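Local coordinates for EtuB protein (Clostridium kluyveri DSM 555, PDB 3IO0) that probably helps build the shell of a bacterial microcompartment associated with ethanol utilisation, forming trimers from chains with two tandem microcompartment domains, at residues S39-M53 and D75-K89. Numbering follows the deposited sequence.
Sequences SIGIISARVGAPAQM and DTKGGAGHGIFIVLK
Gly-41, Ile-43 and Ala-45 pair with Leu-88, Ile-86 and Ile-84 by reciprocal backbone hydrogen bonds, joining antiparallel strands 39-45 and 84-89 inside the five-stranded sheet of the first BMC domain. Each of the three pairs exchanges two bonds, for example Leu-88 N to Gly-41 O at 2.7 Å; Ile-84 N lies 3.3 Å from Ala-45 O.

Apolar packing differs on the two faces. On one, Ile-42 lies alongside Val-87, pointing the same way, while its CG2 approaches Phe-85 CE1 at 4.0 Å. On the other, the chain after Ala-45 turns back as helix 50-61 over its own sheet. Ile-84 fills the bend: CG2 touches Ala-45 CB at 3.6 Å and lies against Gln-52 CD, the two long side chains running in opposite directions, while CG1, trans to the backbone N (chi1 -173°), carries CD1 to Ala-49 and Met-53.

Polar contacts secure the loops. Arg-46, bent at chi2 and chi3, grips Asp-75 side-on: NE meets OD2 (2.7 Å) in the guanidinium plane, whereas NH2 bonds OD1 (2.8 Å), which stands 27° out of that plane, both oxygens using syn lone pairs. Lys-77 CG covers one guanidinium face, and its NZ pairs with Asp-14. His-82 O accepts from Gly-48 N and Thr-76 OG1. Gln-52 NE2 hydrogen-bonds Val-47 O at 3.1 Å, fastening the helix start to the turn.

Asp-75 OD2 and Ala-45 O also bind Asn-187 of the second subunit, and Arg-46 NH1 binds Ala-119 of that subunit; the charged pair that joins the two loops thus also bonds a neighbour, so loop conformation and trimer contact are probably coupled.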
ATOM      1  N   SER A  39      18.283  23.962   5.707  1.00 59.31           N
ATOM      2  CA  SER A  39      19.053  22.933   5.051  1.00 58.15           C
ATOM      3  C   SER A  39      18.644  21.560   5.555  1.00 57.01           C
ATOM      4  O   SER A  39      18.303  21.382   6.718  1.00 56.90           O
ATOM      5  CB  SER A  39      20.554  23.186   5.148  1.00 58.20           C
ATOM      6  OG  SER A  39      20.960  23.240   6.491  1.00 59.82           O
ATOM      7  N   ILE A  40      18.695  20.597   4.649  1.00 55.70           N
ATOM      8  CA  ILE A  40      17.979  19.348   4.775  1.00 54.44           C
ATOM      9  C   ILE A  40      18.930  18.175   4.582  1.00 53.49           C
ATOM     10  O   ILE A  40      19.843  18.219   3.750  1.00 53.39           O
ATOM     11  CB  ILE A  40      16.748  19.361   3.774  1.00 54.75           C
ATOM     12  CG1 ILE A  40      15.526  19.952   4.457  1.00 55.42           C
ATOM     13  CG2 ILE A  40      16.365  18.016   3.206  1.00 54.66           C
ATOM     14  CD1 ILE A  40      15.546  19.811   5.960  1.00 56.30           C
ATOM     15  N   GLY A  41      18.734  17.144   5.392  1.00 52.31           N
ATOM     16  CA  GLY A  41      19.422  15.879   5.203  1.00 51.20           C
ATOM     17  C   GLY A  41      18.379  14.792   5.029  1.00 50.56           C
ATOM     18  O   GLY A  41      17.414  14.724   5.796  1.00 50.71           O
ATOM     19  N   ILE A  42      18.558  13.945   4.019  1.00 49.50           N
ATOM     20  CA  ILE A  42      17.563  12.931   3.696  1.00 48.35           C
ATOM     21  C   ILE A  42      18.139  11.524   3.754  1.00 47.99           C
ATOM     22  O   ILE A  42      19.220  11.261   3.233  1.00 47.74           O
ATOM     23  CB  ILE A  42      16.956  13.167   2.291  1.00 48.32           C
ATOM     24  CG1 ILE A  42      16.242  14.520   2.234  1.00 47.30           C
ATOM     25  CG2 ILE A  42      16.012  12.013   1.903  1.00 48.08           C
ATOM     26  CD1 ILE A  42      16.064  15.074   0.843  1.00 45.65           C
ATOM     27  N   ILE A  43      17.410  10.626   4.407  1.00 47.59           N
ATOM     28  CA  ILE A  43      17.650   9.193   4.272  1.00 46.98           C
ATOM     29  C   ILE A  43      16.372   8.623   3.693  1.00 46.82           C
ATOM     30  O   ILE A  43      15.306   8.754   4.292  1.00 46.76           O
ATOM     31  CB  ILE A  43      18.006   8.503   5.617  1.00 46.79           C
ATOM     32  CG1 ILE A  43      19.202   9.181   6.291  1.00 46.56           C
ATOM     33  CG2 ILE A  43      18.316   7.037   5.396  1.00 46.12           C
ATOM     34  CD1 ILE A  43      20.512   9.035   5.529  1.00 47.84           C
ATOM     35  N   SER A  44      16.484   8.021   2.515  1.00 46.62           N
ATOM     36  CA  SER A  44      15.335   7.483   1.803  1.00 46.85           C
ATOM     37  C   SER A  44      15.674   6.080   1.322  1.00 46.54           C
ATOM     38  O   SER A  44      16.757   5.874   0.781  1.00 46.97           O
ATOM     39  CB  SER A  44      14.992   8.387   0.613  1.00 46.94           C
ATOM     40  OG  SER A  44      13.717   8.072   0.063  1.00 48.41           O
ATOM     41  N   ALA A  45      14.772   5.118   1.512  1.00 45.89           N
ATOM     42  CA  ALA A  45      15.040   3.738   1.095  1.00 45.50           C
ATOM     43  C   ALA A  45      13.811   2.969   0.653  1.00 45.51           C
ATOM     44  O   ALA A  45      12.683   3.263   1.081  1.00 45.72           O
ATOM     45  CB  ALA A  45      15.736   2.976   2.190  1.00 45.43           C
ATOM     46  N   ARG A  46      14.042   1.967  -0.192  1.00 45.02           N
ATOM     47  CA  ARG A  46      12.963   1.135  -0.686  1.00 44.66           C
ATOM     48  C   ARG A  46      12.649   0.049   0.320  1.00 44.64           C
ATOM     49  O   ARG A  46      11.488  -0.290   0.517  1.00 44.67           O
ATOM     50  CB  ARG A  46      13.322   0.504  -2.033  1.00 44.69           C
ATOM     51  CG  ARG A  46      13.669   1.507  -3.145  1.00 44.21           C
ATOM     52  CD  ARG A  46      12.477   2.351  -3.578  1.00 43.10           C
ATOM     53  NE  ARG A  46      11.288   1.540  -3.859  1.00 41.53           N
ATOM     54  CZ  ARG A  46      11.134   0.748  -4.914  1.00 39.68           C
ATOM     55  NH1 ARG A  46      12.096   0.632  -5.819  1.00 39.24           N
ATOM     56  NH2 ARG A  46      10.008   0.063  -5.056  1.00 38.99           N
ATOM     57  N   VAL A  47      13.681  -0.492   0.967  1.00 44.68           N
ATOM     58  CA  VAL A  47      13.486  -1.642   1.859  1.00 44.47           C
ATOM     59  C   VAL A  47      13.849  -1.373   3.325  1.00 44.65           C
ATOM     60  O   VAL A  47      15.002  -1.092   3.659  1.00 44.26           O
ATOM     61  CB  VAL A  47      14.202  -2.929   1.327  1.00 44.41           C
ATOM     62  CG1 VAL A  47      14.058  -4.091   2.317  1.00 44.01           C
ATOM     63  CG2 VAL A  47      13.660  -3.319  -0.045  1.00 43.17           C
ATOM     64  N   GLY A  48      12.839  -1.477   4.188  1.00 45.01           N
ATOM     65  CA  GLY A  48      13.027  -1.394   5.638  1.00 45.45           C
ATOM     66  C   GLY A  48      12.737  -0.007   6.169  1.00 45.58           C
ATOM     67  O   GLY A  48      12.512   0.924   5.396  1.00 45.51           O
ATOM     68  N   ALA A  49      12.741   0.121   7.496  1.00 45.76           N
ATOM     69  CA  ALA A  49      12.514   1.403   8.158  1.00 45.70           C
ATOM     70  C   ALA A  49      13.156   1.472   9.541  1.00 45.91           C
ATOM     71  O   ALA A  49      13.859   2.447   9.829  1.00 45.88           O
ATOM     72  CB  ALA A  49      11.027   1.733   8.230  1.00 45.85           C
ATOM     73  N   PRO A  50      12.918   0.454  10.412  1.00 46.00           N
ATOM     74  CA  PRO A  50      13.597   0.495  11.721  1.00 45.92           C
ATOM     75  C   PRO A  50      15.128   0.532  11.611  1.00 45.98           C
ATOM     76  O   PRO A  50      15.771   1.273  12.353  1.00 45.70           O
ATOM     77  CB  PRO A  50      13.101  -0.783  12.423  1.00 45.68           C
ATOM     78  CG  PRO A  50      11.818  -1.104  11.745  1.00 45.47           C
ATOM     79  CD  PRO A  50      12.033  -0.722  10.310  1.00 45.80           C
ATOM     80  N   ALA A  51      15.696  -0.227  10.675  1.00 46.23           N
ATOM     81  CA  ALA A  51      17.146  -0.229  10.477  1.00 46.45           C
ATOM     82  C   ALA A  51      17.683   1.175  10.192  1.00 46.54           C
ATOM     83  O   ALA A  51      18.632   1.633  10.841  1.00 46.36           O
ATOM     84  CB  ALA A  51      17.529  -1.182   9.361  1.00 46.69           C
ATOM     85  N   GLN A  52      17.063   1.857   9.228  1.00 46.60           N
ATOM     86  CA  GLN A  52      17.491   3.196   8.852  1.00 46.82           C
ATOM     87  C   GLN A  52      17.231   4.158   9.995  1.00 46.96           C
ATOM     88  O   GLN A  52      18.039   5.038  10.264  1.00 46.99           O
ATOM     89  CB  GLN A  52      16.785   3.671   7.581  1.00 46.91           C
ATOM     90  CG  GLN A  52      17.295   3.041   6.286  1.00 47.24           C
ATOM     91  CD  GLN A  52      16.599   1.732   5.932  1.00 48.06           C
ATOM     92  OE1 GLN A  52      15.933   1.119   6.759  1.00 48.80           O
ATOM     93  NE2 GLN A  52      16.757   1.304   4.690  1.00 48.56           N
ATOM     94  N   MET A  53      16.099   3.979  10.674  1.00 47.23           N
ATOM     95  CA  MET A  53      15.766   4.790  11.845  1.00 47.29           C
ATOM     96  C   MET A  53      16.861   4.639  12.900  1.00 47.17           C
ATOM     97  O   MET A  53      17.319   5.637  13.451  1.00 47.18           O
ATOM     98  CB  MET A  53      14.384   4.426  12.410  1.00 47.23           C
ATOM     99  CG  MET A  53      13.220   4.716  11.466  1.00 47.40           C
ATOM    100  SD  MET A  53      11.586   4.792  12.255  1.00 47.81           S
ATOM    101  CE  MET A  53      11.149   3.070  12.275  1.00 49.18           C
ATOM    102  N   ASP A  75       6.452  -0.247   0.744  1.00 50.08           N
ATOM    103  CA  ASP A  75       7.379  -0.506  -0.304  1.00 50.56           C
ATOM    104  C   ASP A  75       7.851  -1.930  -0.074  1.00 50.80           C
ATOM    105  O   ASP A  75       7.017  -2.826   0.158  1.00 51.16           O
ATOM    106  CB  ASP A  75       8.524   0.482  -0.197  1.00 50.19           C
ATOM    107  CG  ASP A  75       9.196   0.711  -1.515  1.00 51.18           C
ATOM    108  OD1 ASP A  75       9.176  -0.208  -2.370  1.00 53.47           O
ATOM    109  OD2 ASP A  75       9.741   1.809  -1.707  1.00 51.90           O
ATOM    110  N   THR A  76       9.164  -2.136  -0.194  1.00 50.49           N
ATOM    111  CA  THR A  76       9.868  -3.212   0.484  1.00 50.22           C
ATOM    112  C   THR A  76       9.886  -4.608  -0.113  1.00 50.54           C
ATOM    113  O   THR A  76      10.071  -5.532   0.641  1.00 51.43           O
ATOM    114  CB  THR A  76       9.324  -3.404   1.927  1.00 50.22           C
ATOM    115  OG1 THR A  76      10.363  -3.876   2.785  1.00 50.23           O
ATOM    116  CG2 THR A  76       8.203  -4.409   1.950  1.00 48.73           C
ATOM    117  N   LYS A  77       9.746  -4.840  -1.409  1.00 50.56           N
ATOM    118  CA  LYS A  77       9.763  -3.900  -2.472  1.00 50.37           C
ATOM    119  C   LYS A  77       9.113  -4.724  -3.594  1.00 50.68           C
ATOM    120  O   LYS A  77       9.814  -5.156  -4.502  1.00 50.83           O
ATOM    121  CB  LYS A  77      11.228  -3.608  -2.786  1.00 50.09           C
ATOM    122  CG  LYS A  77      11.491  -2.620  -3.868  1.00 49.60           C
ATOM    123  CD  LYS A  77      12.559  -3.151  -4.819  1.00 48.47           C
ATOM    124  CE  LYS A  77      13.979  -2.773  -4.428  1.00 46.98           C
ATOM    125  NZ  LYS A  77      14.906  -2.918  -5.604  1.00 44.59           N
ATOM    126  N   GLY A  78       7.831  -5.100  -3.483  1.00 50.66           N
ATOM    127  CA  GLY A  78       7.090  -5.281  -2.220  1.00 50.64           C
ATOM    128  C   GLY A  78       6.708  -6.755  -2.121  1.00 50.10           C
ATOM    129  O   GLY A  78       7.158  -7.516  -2.937  1.00 50.48           O
ATOM    130  N   GLY A  79       5.937  -7.207  -1.127  1.00 50.23           N
ATOM    131  CA  GLY A  79       5.619  -6.486   0.130  1.00 49.64           C
ATOM    132  C   GLY A  79       6.779  -6.895   0.988  1.00 48.80           C
ATOM    133  O   GLY A  79       7.848  -7.053   0.435  1.00 48.61           O
ATOM    134  N   ALA A  80       6.629  -7.094   2.300  1.00 48.35           N
ATOM    135  CA  ALA A  80       5.409  -6.895   3.073  1.00 47.64           C
ATOM    136  C   ALA A  80       5.512  -5.735   4.098  1.00 47.18           C
ATOM    137  O   ALA A  80       4.584  -5.536   4.885  1.00 47.07           O
ATOM    138  CB  ALA A  80       5.060  -8.195   3.799  1.00 47.57           C
ATOM    139  N   GLY A  81       6.623  -4.986   4.088  1.00 46.59           N
ATOM    140  CA  GLY A  81       6.888  -3.907   5.053  1.00 45.94           C
ATOM    141  C   GLY A  81       6.921  -2.492   4.493  1.00 45.95           C
ATOM    142  O   GLY A  81       6.319  -2.193   3.452  1.00 46.02           O
ATOM    143  N   HIS A  82       7.600  -1.610   5.216  1.00 45.81           N
ATOM    144  CA  HIS A  82       7.891  -0.242   4.777  1.00 45.86           C
ATOM    145  C   HIS A  82       9.319  -0.267   4.155  1.00 46.28           C
ATOM    146  O   HIS A  82      10.040  -1.234   4.408  1.00 46.79           O
ATOM    147  CB  HIS A  82       7.840   0.645   6.011  1.00 45.72           C
ATOM    148  CG  HIS A  82       6.566   0.534   6.801  1.00 45.86           C
ATOM    149  ND1 HIS A  82       6.478  -0.174   7.980  1.00 46.41           N
ATOM    150  CD2 HIS A  82       5.338   1.077   6.603  1.00 45.80           C
ATOM    151  CE1 HIS A  82       5.255  -0.071   8.470  1.00 45.63           C
ATOM    152  NE2 HIS A  82       4.542   0.682   7.651  1.00 45.21           N
ATOM    153  N   GLY A  83       9.812   0.722   3.395  1.00 46.17           N
ATOM    154  CA  GLY A  83       9.328   2.074   3.230  1.00 46.04           C
ATOM    155  C   GLY A  83       9.997   3.020   4.223  1.00 46.08           C
ATOM    156  O   GLY A  83       9.562   3.090   5.378  1.00 46.91           O
ATOM    157  N   ILE A  84      11.039   3.758   3.841  1.00 45.28           N
ATOM    158  CA  ILE A  84      11.518   4.781   4.796  1.00 44.88           C
ATOM    159  C   ILE A  84      11.898   6.150   4.213  1.00 44.78           C
ATOM    160  O   ILE A  84      12.600   6.231   3.203  1.00 45.26           O
ATOM    161  CB  ILE A  84      12.579   4.239   5.792  1.00 44.72           C
ATOM    162  CG1 ILE A  84      12.920   5.280   6.855  1.00 45.21           C
ATOM    163  CG2 ILE A  84      13.815   3.810   5.091  1.00 44.66           C
ATOM    164  CD1 ILE A  84      11.839   5.509   7.892  1.00 45.09           C
ATOM    165  N   PHE A  85      11.420   7.215   4.856  1.00 44.32           N
ATOM    166  CA  PHE A  85      11.714   8.579   4.423  1.00 44.09           C
ATOM    167  C   PHE A  85      11.941   9.499   5.616  1.00 44.27           C
ATOM    168  O   PHE A  85      10.998   9.899   6.305  1.00 44.08           O
ATOM    169  CB  PHE A  85      10.601   9.111   3.529  1.00 43.97           C
ATOM    170  CG  PHE A  85      10.805  10.529   3.062  1.00 43.78           C
ATOM    171  CD1 PHE A  85      11.835  10.850   2.181  1.00 43.66           C
ATOM    172  CD2 PHE A  85       9.939  11.540   3.472  1.00 43.12           C
ATOM    173  CE1 PHE A  85      12.016  12.168   1.729  1.00 43.01           C
ATOM    174  CE2 PHE A  85      10.111  12.848   3.036  1.00 43.22           C
ATOM    175  CZ  PHE A  85      11.155  13.163   2.155  1.00 43.27           C
ATOM    176  N   ILE A  86      13.213   9.819   5.850  1.00 44.38           N
ATOM    177  CA  ILE A  86      13.636  10.596   7.006  1.00 44.16           C
ATOM    178  C   ILE A  86      14.260  11.892   6.529  1.00 44.59           C
ATOM    179  O   ILE A  86      15.159  11.878   5.681  1.00 44.77           O
ATOM    180  CB  ILE A  86      14.654   9.815   7.849  1.00 43.75           C
ATOM    181  CG1 ILE A  86      13.993   8.574   8.445  1.00 43.71           C
ATOM    182  CG2 ILE A  86      15.218  10.683   8.951  1.00 43.13           C
ATOM    183  CD1 ILE A  86      14.970   7.535   8.951  1.00 44.42           C
ATOM    184  N   VAL A  87      13.761  13.010   7.056  1.00 44.83           N
ATOM    185  CA  VAL A  87      14.327  14.320   6.761  1.00 45.31           C
ATOM    186  C   VAL A  87      14.786  14.975   8.051  1.00 45.83           C
ATOM    187  O   VAL A  87      14.000  15.158   8.978  1.00 46.02           O
ATOM    188  CB  VAL A  87      13.345  15.243   5.984  1.00 45.21           C
ATOM    189  CG1 VAL A  87      13.947  16.606   5.752  1.00 44.59           C
ATOM    190  CG2 VAL A  87      13.001  14.632   4.646  1.00 45.34           C
ATOM    191  N   LEU A  88      16.074  15.305   8.093  1.00 46.41           N
ATOM    192  CA  LEU A  88      16.682  16.022   9.198  1.00 46.92           C
ATOM    193  C   LEU A  88      16.906  17.470   8.791  1.00 47.90           C
ATOM    194  O   LEU A  88      17.274  17.736   7.643  1.00 48.34           O
ATOM    195  CB  LEU A  88      18.024  15.389   9.550  1.00 46.53           C
ATOM    196  CG  LEU A  88      18.064  13.898   9.860  1.00 45.69           C
ATOM    197  CD1 LEU A  88      19.491  13.445  10.123  1.00 43.83           C
ATOM    198  CD2 LEU A  88      17.170  13.600  11.049  1.00 45.65           C
ATOM    199  N   LYS A  89      16.685  18.399   9.721  1.00 48.93           N
ATOM    200  CA  LYS A  89      16.898  19.823   9.462  1.00 50.03           C
ATOM    201  C   LYS A  89      18.039  20.416  10.285  1.00 51.14           C
ATOM    202  O   LYS A  89      18.300  19.993  11.419  1.00 51.51           O
ATOM    203  CB  LYS A  89      15.611  20.617   9.678  1.00 49.78           C
ATOM    204  CG  LYS A  89      15.037  20.561  11.084  1.00 49.93           C
ATOM    205  CD  LYS A  89      13.810  21.464  11.198  1.00 50.13           C
ATOM    206  CE  LYS A  89      13.201  21.425  12.587  1.00 49.97           C
ATOM    207  NZ  LYS A  89      11.804  21.911  12.537  1.00 50.13           N
TER